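Long-range contact in uncharacterized protein (Bacteroides ovatus, PDB 4FS7), which is of unknown function but, as an extracellular leucine-rich repeat protein of the BspA type, probably binds other proteins: residues V331-L345 and S353-N367. Numbering follows the deposited sequence.
Sequences VEEIGKRSFRGCTSL and SLRKIGANAFQGCIN
Arg-355 turns CG away from its own carbonyl carbon (chi1 -61°) and bends at chi3 (-78°), bringing its guanidinium to the carboxylates of Glu-332 and Glu-333. NH2 serves both acids: it lies 2.8 Å from OE1 of Glu-332, which sits in the guanidinium plane, and equally near OE2 of Glu-333, which is tilted from that plane. Each carboxylate offers its anti lone pair. Next to this network the backbones pair as short parallel strands, Ile-334 N donating to Lys-356 O (3.0 Å) and Ile-334 O accepting from Gly-358 N. Inside the coil, Ile-334 CG1 packs against CD1 of Leu-354 at 3.9 Å, while its CG2 meets the Ala-361 methyl. The rings of Phe-339 and Phe-362 are almost parallel but slid apart, with centroids 5.3 Å from each other; Phe-316 and Phe-384 continue the row into the neighbouring coils. Leu-345 CD2 reaches the edge of the Phe-362 ring. At the turns, Phe-339 N and Gly-341 N donate to the carbonyls of Ala-361 and Gln-363, and Asn-367 ND2 reaches Thr-343 O (2.7 Å). The extended side chains of Arg-340 and Gln-363 run side by side, NE standing 3.0 Å from OE1 and above the amide carbonyl plane; Arg-340 NH1 also forms a salt bridge with Glu-317. A leucine in place of Arg-340 would remove both bonds, and the Gln-363 amide would probably be freer to turn while Glu-317 kept only its bridge to Arg-337 of these two. Successive coils of this BspA-type solenoid are thus joined by an apolar interior, repeated backbone bonds and, at one end, an arginine whose single positive charge is shared between two acids and probably eases the repulsion between them.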
loop_
_atom_site.group_PDB
_atom_site.type_symbol
_atom_site.label_atom_id
_atom_site.label_comp_id
_atom_site.label_asym_id
_atom_site.label_seq_id
_atom_site.Cartn_x
_atom_site.Cartn_y
_atom_site.Cartn_z
ATOM N N VAL A 331 1.703 -30.945 -14.554
ATOM C CA VAL A 331 0.562 -30.018 -14.745
ATOM C C VAL A 331 -0.717 -30.791 -15.061
ATOM O O VAL A 331 -0.733 -31.640 -15.956
ATOM C CB VAL A 331 0.888 -28.956 -15.775
ATOM C CG1 VAL A 331 -0.389 -28.072 -16.050
ATOM C CG2 VAL A 331 1.984 -28.013 -15.321
ATOM N N GLU A 332 -1.769 -30.477 -14.318
ATOM C CA GLU A 332 -3.053 -31.165 -14.447
ATOM C C GLU A 332 -4.119 -30.383 -15.207
ATOM O O GLU A 332 -4.976 -30.994 -15.841
ATOM C CB GLU A 332 -3.619 -31.499 -13.068
ATOM C CG GLU A 332 -2.710 -32.457 -12.259
ATOM C CD GLU A 332 -3.309 -32.937 -10.956
ATOM O OE1 GLU A 332 -4.548 -32.872 -10.742
ATOM O OE2 GLU A 332 -2.497 -33.437 -10.145
ATOM N N GLU A 333 -4.136 -29.072 -15.081
ATOM C CA GLU A 333 -5.204 -28.235 -15.641
ATOM C C GLU A 333 -4.638 -26.936 -16.161
ATOM O O GLU A 333 -3.780 -26.326 -15.492
ATOM C CB GLU A 333 -6.274 -27.897 -14.582
ATOM C CG GLU A 333 -6.846 -29.129 -13.861
ATOM C CD GLU A 333 -7.919 -28.833 -12.811
ATOM O OE1 GLU A 333 -8.488 -27.719 -12.783
ATOM O OE2 GLU A 333 -8.202 -29.739 -11.995
ATOM N N ILE A 334 -5.162 -26.517 -17.308
ATOM C CA ILE A 334 -4.970 -25.195 -17.865
ATOM C C ILE A 334 -6.340 -24.531 -17.888
ATOM O O ILE A 334 -7.274 -25.108 -18.424
ATOM C CB ILE A 334 -4.398 -25.263 -19.370
ATOM C CG1 ILE A 334 -2.982 -25.873 -19.371
ATOM C CG2 ILE A 334 -4.411 -23.901 -20.040
ATOM C CD1 ILE A 334 -2.452 -26.285 -20.784
ATOM N N GLY A 335 -6.476 -23.364 -17.274
ATOM C CA GLY A 335 -7.757 -22.721 -17.127
ATOM C C GLY A 335 -8.334 -22.033 -18.331
ATOM O O GLY A 335 -7.752 -21.954 -19.411
ATOM N N LYS A 336 -9.582 -21.599 -18.164
ATOM C CA LYS A 336 -10.275 -20.813 -19.182
ATOM C C LYS A 336 -9.433 -19.601 -19.561
ATOM O O LYS A 336 -8.936 -18.891 -18.674
ATOM C CB LYS A 336 -11.636 -20.375 -18.613
ATOM C CG LYS A 336 -12.410 -19.428 -19.495
ATOM C CD LYS A 336 -13.819 -19.135 -18.968
ATOM C CE LYS A 336 -14.603 -18.260 -19.911
ATOM N NZ LYS A 336 -15.992 -18.056 -19.429
ATOM N N ARG A 337 -9.237 -19.358 -20.850
ATOM C CA ARG A 337 -8.537 -18.169 -21.354
ATOM C C ARG A 337 -7.133 -18.051 -20.770
ATOM O O ARG A 337 -6.552 -16.979 -20.804
ATOM C CB ARG A 337 -9.353 -16.919 -21.075
ATOM C CG ARG A 337 -10.586 -16.811 -21.964
ATOM C CD ARG A 337 -11.594 -15.727 -21.527
ATOM N NE ARG A 337 -10.986 -14.400 -21.469
ATOM C CZ ARG A 337 -11.707 -13.294 -21.324
ATOM N NH1 ARG A 337 -13.028 -13.354 -21.211
ATOM N NH2 ARG A 337 -11.111 -12.120 -21.226
ATOM N N SER A 338 -6.504 -19.155 -20.342
ATOM C CA SER A 338 -5.202 -18.994 -19.684
ATOM C C SER A 338 -4.102 -18.418 -20.531
ATOM O O SER A 338 -3.215 -17.761 -19.990
ATOM C CB SER A 338 -4.742 -20.322 -19.056
ATOM O OG SER A 338 -5.506 -20.705 -17.918
ATOM N N PHE A 339 -4.138 -18.669 -21.855
ATOM C CA PHE A 339 -3.178 -18.093 -22.792
ATOM C C PHE A 339 -3.902 -17.303 -23.881
ATOM O O PHE A 339 -3.357 -17.090 -24.948
ATOM C CB PHE A 339 -2.272 -19.195 -23.395
ATOM C CG PHE A 339 -1.418 -19.881 -22.360
ATOM C CD1 PHE A 339 -0.178 -19.344 -22.026
ATOM C CD2 PHE A 339 -1.838 -20.997 -21.693
ATOM C CE1 PHE A 339 0.598 -19.958 -21.065
ATOM C CE2 PHE A 339 -1.053 -21.622 -20.706
ATOM C CZ PHE A 339 0.174 -21.094 -20.416
ATOM N N ARG A 340 -5.084 -16.781 -23.584
ATOM C CA ARG A 340 -5.815 -16.044 -24.574
ATOM C C ARG A 340 -5.004 -14.828 -24.984
ATOM O O ARG A 340 -4.463 -14.078 -24.159
ATOM C CB ARG A 340 -7.186 -15.600 -24.059
ATOM C CG ARG A 340 -7.914 -14.655 -25.046
ATOM C CD ARG A 340 -9.339 -14.373 -24.669
ATOM N NE ARG A 340 -9.977 -13.542 -25.690
ATOM C CZ ARG A 340 -10.192 -12.245 -25.622
ATOM N NH1 ARG A 340 -9.796 -11.523 -24.579
ATOM N NH2 ARG A 340 -10.768 -11.648 -26.643
ATOM N N GLY A 341 -4.960 -14.563 -26.287
ATOM C CA GLY A 341 -4.313 -13.381 -26.779
ATOM C C GLY A 341 -2.802 -13.386 -26.667
ATOM O O GLY A 341 -2.165 -12.337 -26.806
ATOM N N CYS A 342 -2.194 -14.555 -26.489
ATOM C CA CYS A 342 -0.729 -14.657 -26.502
ATOM C C CYS A 342 -0.296 -14.779 -27.959
ATOM O O CYS A 342 -0.025 -15.887 -28.479
ATOM C CB CYS A 342 -0.254 -15.850 -25.686
ATOM S SG CYS A 342 -0.472 -15.527 -23.867
ATOM N N THR A 343 -0.259 -13.629 -28.621
ATOM C CA THR A 343 -0.049 -13.509 -30.065
ATOM C C THR A 343 1.250 -14.091 -30.576
ATOM O O THR A 343 1.339 -14.483 -31.743
ATOM C CB THR A 343 -0.019 -12.036 -30.442
ATOM O OG1 THR A 343 -1.107 -11.368 -29.794
ATOM C CG2 THR A 343 -0.079 -11.843 -31.961
ATOM N N SER A 344 2.262 -14.114 -29.726
ATOM C CA SER A 344 3.581 -14.621 -30.108
ATOM C C SER A 344 3.824 -16.076 -29.750
ATOM O O SER A 344 4.851 -16.627 -30.117
ATOM C CB SER A 344 4.708 -13.751 -29.469
ATOM O OG SER A 344 4.636 -12.393 -29.867
ATOM N N LEU A 345 2.905 -16.728 -29.049
ATOM C CA LEU A 345 3.142 -18.045 -28.478
ATOM C C LEU A 345 3.250 -19.055 -29.622
ATOM O O LEU A 345 2.315 -19.229 -30.385
ATOM C CB LEU A 345 2.029 -18.439 -27.513
ATOM C CG LEU A 345 2.185 -19.759 -26.798
ATOM C CD1 LEU A 345 3.444 -19.770 -25.934
ATOM C CD2 LEU A 345 0.935 -20.066 -26.023
ATOM N N SER A 353 0.104 -35.697 -17.956
ATOM C CA SER A 353 -0.659 -35.454 -16.719
ATOM C C SER A 353 -1.869 -34.534 -16.924
ATOM O O SER A 353 -2.743 -34.461 -16.072
ATOM C CB SER A 353 0.239 -34.783 -15.670
ATOM O OG SER A 353 0.971 -33.704 -16.219
ATOM N N LEU A 354 -1.893 -33.821 -18.048
ATOM C CA LEU A 354 -2.948 -32.845 -18.299
ATOM C C LEU A 354 -4.281 -33.524 -18.438
ATOM O O LEU A 354 -4.432 -34.453 -19.251
ATOM C CB LEU A 354 -2.627 -32.037 -19.553
ATOM C CG LEU A 354 -3.428 -30.797 -19.899
ATOM C CD1 LEU A 354 -3.174 -29.713 -18.799
ATOM C CD2 LEU A 354 -3.009 -30.288 -21.308
ATOM N N ARG A 355 -5.249 -33.037 -17.682
ATOM C CA ARG A 355 -6.596 -33.577 -17.658
ATOM C C ARG A 355 -7.630 -32.657 -18.273
ATOM O O ARG A 355 -8.676 -33.120 -18.711
ATOM C CB ARG A 355 -7.017 -33.863 -16.203
ATOM C CG ARG A 355 -6.157 -34.865 -15.463
ATOM C CD ARG A 355 -6.796 -35.210 -14.111
ATOM N NE ARG A 355 -6.590 -34.185 -13.069
ATOM C CZ ARG A 355 -7.431 -33.174 -12.770
ATOM N NH1 ARG A 355 -8.581 -33.007 -13.456
ATOM N NH2 ARG A 355 -7.124 -32.309 -11.772
ATOM N N LYS A 356 -7.372 -31.368 -18.268
ATOM C CA LYS A 356 -8.401 -30.370 -18.641
ATOM C C LYS A 356 -7.728 -29.146 -19.256
ATOM O O LYS A 356 -6.734 -28.674 -18.737
ATOM C CB LYS A 356 -9.225 -29.944 -17.377
ATOM C CG LYS A 356 -10.492 -29.132 -17.712
ATOM C CD LYS A 356 -11.221 -28.568 -16.501
ATOM C CE LYS A 356 -11.831 -29.600 -15.603
ATOM N NZ LYS A 356 -12.863 -30.485 -16.273
ATOM N N ILE A 357 -8.335 -28.625 -20.318
ATOM C CA ILE A 357 -8.019 -27.342 -20.897
ATOM C C ILE A 357 -9.310 -26.522 -20.884
ATOM O O ILE A 357 -10.350 -27.010 -21.299
ATOM C CB ILE A 357 -7.489 -27.454 -22.349
ATOM C CG1 ILE A 357 -6.173 -28.255 -22.340
ATOM C CG2 ILE A 357 -7.307 -26.080 -23.014
ATOM C CD1 ILE A 357 -5.671 -28.634 -23.739
ATOM N N GLY A 358 -9.239 -25.304 -20.357
ATOM C CA GLY A 358 -10.428 -24.480 -20.222
ATOM C C GLY A 358 -10.831 -23.781 -21.504
ATOM O O GLY A 358 -10.087 -23.724 -22.483
ATOM N N ALA A 359 -12.028 -23.210 -21.491
ATOM C CA ALA A 359 -12.619 -22.635 -22.679
ATOM C C ALA A 359 -11.722 -21.537 -23.214
ATOM O O ALA A 359 -11.286 -20.627 -22.488
ATOM C CB ALA A 359 -14.024 -22.110 -22.413
ATOM N N ASN A 360 -11.457 -21.581 -24.512
ATOM C CA ASN A 360 -10.726 -20.534 -25.172
ATOM C C ASN A 360 -9.345 -20.270 -24.565
ATOM O O ASN A 360 -8.808 -19.177 -24.689
ATOM C CB ASN A 360 -11.582 -19.262 -25.267
ATOM C CG ASN A 360 -12.681 -19.424 -26.259
ATOM O OD1 ASN A 360 -12.449 -19.952 -27.359
ATOM N ND2 ASN A 360 -13.852 -18.930 -25.930
ATOM N N ALA A 361 -8.727 -21.338 -24.033
ATOM C CA ALA A 361 -7.407 -21.198 -23.444
ATOM C C ALA A 361 -6.373 -20.626 -24.403
ATOM O O ALA A 361 -5.446 -19.959 -23.991
ATOM C CB ALA A 361 -6.947 -22.508 -22.856
ATOM N N PHE A 362 -6.516 -20.972 -25.704
ATOM C CA PHE A 362 -5.571 -20.540 -26.710
ATOM C C PHE A 362 -6.213 -19.702 -27.796
ATOM O O PHE A 362 -5.681 -19.557 -28.876
ATOM C CB PHE A 362 -4.816 -21.777 -27.279
ATOM C CG PHE A 362 -4.006 -22.463 -26.255
ATOM C CD1 PHE A 362 -2.776 -21.966 -25.885
ATOM C CD2 PHE A 362 -4.517 -23.558 -25.569
ATOM C CE1 PHE A 362 -2.062 -22.572 -24.887
ATOM C CE2 PHE A 362 -3.780 -24.153 -24.546
ATOM C CZ PHE A 362 -2.548 -23.662 -24.216
ATOM N N GLN A 363 -7.362 -19.106 -27.481
ATOM C CA GLN A 363 -7.983 -18.179 -28.398
ATOM C C GLN A 363 -7.040 -17.007 -28.655
ATOM O O GLN A 363 -6.391 -16.509 -27.727
ATOM C CB GLN A 363 -9.288 -17.695 -27.802
ATOM C CG GLN A 363 -10.029 -16.701 -28.673
ATOM C CD GLN A 363 -11.333 -16.337 -28.039
ATOM O OE1 GLN A 363 -11.386 -15.885 -26.912
ATOM N NE2 GLN A 363 -12.411 -16.563 -28.769
ATOM N N GLY A 364 -6.912 -16.590 -29.911
ATOM C CA GLY A 364 -6.032 -15.530 -30.286
ATOM C C GLY A 364 -4.565 -15.904 -30.397
ATOM O O GLY A 364 -3.768 -15.018 -30.711
ATOM N N CYS A 365 -4.229 -17.170 -30.176
ATOM C CA CYS A 365 -2.840 -17.639 -30.302
ATOM C C CYS A 365 -2.558 -17.978 -31.751
ATOM O O CYS A 365 -2.467 -19.134 -32.139
ATOM C CB CYS A 365 -2.539 -18.783 -29.368
ATOM S SG CYS A 365 -2.593 -18.282 -27.610
ATOM N N ILE A 366 -2.459 -16.903 -32.537
ATOM C CA ILE A 366 -2.380 -17.000 -33.981
ATOM C C ILE A 366 -1.073 -17.594 -34.490
ATOM O O ILE A 366 -1.017 -18.074 -35.618
ATOM C CB ILE A 366 -2.691 -15.630 -34.633
ATOM C CG1 ILE A 366 -1.711 -14.504 -34.183
ATOM C CG2 ILE A 366 -4.167 -15.257 -34.332
ATOM C CD1 ILE A 366 -1.948 -13.106 -34.893
ATOM N N ASN A 367 -0.021 -17.554 -33.682
ATOM C CA ASN A 367 1.285 -18.088 -34.058
ATOM C C ASN A 367 1.546 -19.454 -33.509
ATOM O O ASN A 367 2.623 -20.022 -33.669
ATOM C CB ASN A 367 2.386 -17.097 -33.686
ATOM C CG ASN A 367 2.428 -15.974 -34.690
ATOM O OD1 ASN A 367 2.580 -16.241 -35.908
ATOM N ND2 ASN A 367 2.323 -14.744 -34.248
#